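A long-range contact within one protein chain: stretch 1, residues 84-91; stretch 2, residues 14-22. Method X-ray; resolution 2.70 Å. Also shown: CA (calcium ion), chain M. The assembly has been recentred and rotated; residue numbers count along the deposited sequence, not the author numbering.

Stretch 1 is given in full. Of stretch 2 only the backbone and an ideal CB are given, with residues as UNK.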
# COMPACT_ATOMS: atom_id res chain seq x y z
N TRP A 84 12.52 -5.01 9.37
CA TRP A 84 13.86 -4.52 9.06
C TRP A 84 14.31 -3.41 10.02
O TRP A 84 13.80 -3.31 11.14
CB TRP A 84 13.96 -4.10 7.59
CG TRP A 84 13.99 -5.28 6.64
CD1 TRP A 84 13.80 -6.59 6.97
CD2 TRP A 84 14.22 -5.25 5.23
NE1 TRP A 84 13.90 -7.38 5.85
CE2 TRP A 84 14.16 -6.58 4.77
CE3 TRP A 84 14.48 -4.23 4.31
CZ2 TRP A 84 14.34 -6.91 3.42
CZ3 TRP A 84 14.66 -4.56 2.98
CH2 TRP A 84 14.59 -5.89 2.55
N ASP A 85 15.28 -2.60 9.59
CA ASP A 85 15.90 -1.60 10.46
C ASP A 85 14.91 -0.57 11.02
O ASP A 85 14.30 0.18 10.27
CB ASP A 85 17.01 -0.87 9.70
CG ASP A 85 17.60 0.28 10.50
OD1 ASP A 85 17.83 0.12 11.71
OD2 ASP A 85 17.84 1.35 9.90
N SER A 86 14.79 -0.54 12.34
CA SER A 86 13.88 0.39 13.02
C SER A 86 14.62 1.53 13.72
O SER A 86 15.85 1.55 13.76
CB SER A 86 13.03 -0.37 14.03
OG SER A 86 13.84 -1.00 15.01
N ASP A 87 13.86 2.47 14.27
CA ASP A 87 14.43 3.58 15.03
C ASP A 87 13.43 4.08 16.08
O ASP A 87 12.22 3.90 15.92
CB ASP A 87 14.86 4.72 14.10
CG ASP A 87 15.70 5.77 14.81
OD1 ASP A 87 16.17 5.50 15.94
OD2 ASP A 87 15.91 6.86 14.24
N VAL A 88 13.94 4.70 17.14
CA VAL A 88 13.11 5.12 18.26
C VAL A 88 13.29 6.60 18.58
O VAL A 88 14.39 7.13 18.48
CB VAL A 88 13.42 4.27 19.52
CG1 VAL A 88 12.58 4.72 20.71
CG2 VAL A 88 13.20 2.80 19.24
N ALA A 89 12.20 7.27 18.94
CA ALA A 89 12.25 8.67 19.34
C ALA A 89 11.45 8.92 20.61
O ALA A 89 10.42 8.28 20.84
CB ALA A 89 11.74 9.56 18.22
N PHE A 90 11.92 9.85 21.43
CA PHE A 90 11.23 10.19 22.68
C PHE A 90 10.51 11.53 22.56
O PHE A 90 11.13 12.56 22.31
CB PHE A 90 12.22 10.23 23.84
CG PHE A 90 11.61 10.63 25.15
CD1 PHE A 90 10.75 9.77 25.82
CD2 PHE A 90 11.88 11.86 25.71
CE1 PHE A 90 10.17 10.13 27.02
CE2 PHE A 90 11.31 12.24 26.92
CZ PHE A 90 10.46 11.37 27.57
N ARG A 91 9.19 11.50 22.74
CA ARG A 91 8.39 12.72 22.69
C ARG A 91 7.11 12.54 23.50
O ARG A 91 6.54 11.44 23.55
CB ARG A 91 8.05 13.08 21.24
CG ARG A 91 7.39 14.44 21.07
CD ARG A 91 7.16 14.77 19.61
NE ARG A 91 6.73 16.15 19.40
CZ ARG A 91 6.57 16.71 18.21
NH1 ARG A 91 6.79 16.01 17.11
NH2 ARG A 91 6.18 17.97 18.11
N UNK A 14 21.66 -6.84 14.17
CA UNK A 14 22.16 -5.98 13.10
C UNK A 14 21.41 -4.65 13.02
O UNK A 14 20.41 -4.45 13.71
CB UNK A 14 22.06 -6.71 11.76
N UNK A 15 21.91 -3.77 12.16
CA UNK A 15 21.32 -2.44 11.95
C UNK A 15 21.09 -1.68 13.26
O UNK A 15 19.96 -1.30 13.57
CB UNK A 15 19.99 -2.57 11.20
N UNK A 16 22.17 -1.46 14.03
CA UNK A 16 22.00 -0.87 15.37
C UNK A 16 21.57 0.59 15.31
O UNK A 16 22.01 1.33 14.44
CB UNK A 16 23.30 -0.98 16.16
N UNK A 17 20.70 0.98 16.24
CA UNK A 17 20.26 2.35 16.36
C UNK A 17 20.39 2.78 17.81
O UNK A 17 19.59 2.39 18.66
CB UNK A 17 18.82 2.51 15.86
N UNK A 18 21.41 3.59 18.10
CA UNK A 18 21.73 3.95 19.47
C UNK A 18 21.18 5.32 19.88
O UNK A 18 21.24 6.29 19.12
CB UNK A 18 23.25 3.93 19.66
N UNK A 19 20.64 5.38 21.09
CA UNK A 19 20.10 6.62 21.65
C UNK A 19 20.45 6.71 23.13
O UNK A 19 20.69 5.69 23.78
CB UNK A 19 18.58 6.69 21.45
N UNK A 20 20.49 7.93 23.65
CA UNK A 20 20.78 8.14 25.06
C UNK A 20 19.51 8.52 25.83
O UNK A 20 18.99 9.62 25.68
CB UNK A 20 21.85 9.22 25.22
N UNK A 21 19.03 7.59 26.65
CA UNK A 21 17.84 7.81 27.45
C UNK A 21 18.16 7.61 28.93
O UNK A 21 18.72 6.58 29.31
CB UNK A 21 16.71 6.87 27.01
N UNK A 22 17.82 8.60 29.75
CA UNK A 22 18.05 8.54 31.19
C UNK A 22 19.51 8.26 31.54
O UNK A 22 19.80 7.43 32.40
CB UNK A 22 17.16 7.47 31.81
CA CA M . 19.21 2.97 10.91

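Position 14 lies out of reach of stretch 1, so the visible atoms set no preference. The residue is Ala 14.

Position 15 has phi/psi of 51/59, a left-handed backbone. Glycine, asparagine and aspartate tolerate this best. The CB points toward stretch 1 and sits 3.5 Å from Asp 85 OD1. A donor could answer that carboxylate, while a second acid would need partners of its own. The residue is Asp 15. Its backbone O lies 3.2 Å from Asp 85 OD1, but both atoms are acceptors and no hydrogen bond forms. The other carboxylate oxygen, Asp 85 OD2, binds the calcium ion at 2.4 Å.

Position 16 points away from stretch 1. Many residues fit, proline among them. It is Pro 16.

Position 17 points toward stretch 1 at close range. Its ideal CB is 3.8 Å from Ser 86 O and 4.0 Å from Asp 87 OD1. With these acceptors so near, a small residue suits: alanine, glycine or serine. It is Ala 17, whose methyl rests against the two oxygens without bonding.

Position 18 points away, and stretch 1 imposes nothing on it. It is Ala 18.

Position 19 points toward stretch 1 from a strand. Its ideal CB is 5.2 Å from Val 88 O, and Asp 87 OD1 lies farther along. A side chain of some length with a donor is called for: histidine, lysine, arginine or glutamine could serve. The residue is His 19, chi1 m. Its NE2 donates a hydrogen bond to Asp 87 OD1 at 2.6 Å, near the ring plane. Asp 87 OD1 also accepts from Val 88 N at 2.7 Å, so one oxygen serves both stretches. Val 88 O lies over one face of the ring, 3.0 Å from His 19 CE1.

Position 20 is out of reach, and stretch 1 does not restrict it. It is Val 20.

Position 21 points toward stretch 1, yet nothing there lies within 5.5 Å of its ideal CB. The gap asks for a large side chain. Val 88 and Phe 90 offer carbon, so phenylalanine, leucine, methionine or tyrosine would suit. It is Phe 21, chi1 m. Its CE1 is 3.8 Å from Phe 90 CB, and its CE2 is 4.3 Å from Val 88 CG1.

Position 22 has phi/psi of 55/45, which favours glycine or asparagine. The residue is Asn 22, which makes no contact with stretch 1.

Stretch 2 (14-22) ADPAAHVFN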
# COMPACT_ATOMS: atom_id res chain seq x y z
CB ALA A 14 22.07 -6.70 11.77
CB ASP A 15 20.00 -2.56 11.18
CG ASP A 15 20.10 -3.49 9.99
OD1 ASP A 15 21.13 -3.46 9.29
OD2 ASP A 15 19.14 -4.25 9.75
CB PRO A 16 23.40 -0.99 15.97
CG PRO A 16 24.30 -0.92 14.80
CD PRO A 16 23.59 -1.62 13.68
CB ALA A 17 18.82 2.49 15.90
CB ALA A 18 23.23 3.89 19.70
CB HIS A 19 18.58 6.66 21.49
CG HIS A 19 18.12 6.77 20.07
ND1 HIS A 19 17.69 7.95 19.51
CD2 HIS A 19 18.03 5.83 19.09
CE1 HIS A 19 17.35 7.74 18.25
NE2 HIS A 19 17.55 6.47 17.97
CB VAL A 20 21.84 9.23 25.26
CG1 VAL A 20 22.21 9.34 26.73
CG2 VAL A 20 23.07 8.92 24.43
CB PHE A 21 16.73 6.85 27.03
CG PHE A 21 16.26 7.05 25.62
CD1 PHE A 21 16.04 8.32 25.11
CD2 PHE A 21 16.03 5.96 24.79
CE1 PHE A 21 15.61 8.50 23.81
CE2 PHE A 21 15.59 6.13 23.49
CZ PHE A 21 15.38 7.40 23.00
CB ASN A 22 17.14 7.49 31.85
CG ASN A 22 15.67 7.81 31.69
OD1 ASN A 22 15.28 8.98 31.66
ND2 ASN A 22 14.84 6.78 31.58
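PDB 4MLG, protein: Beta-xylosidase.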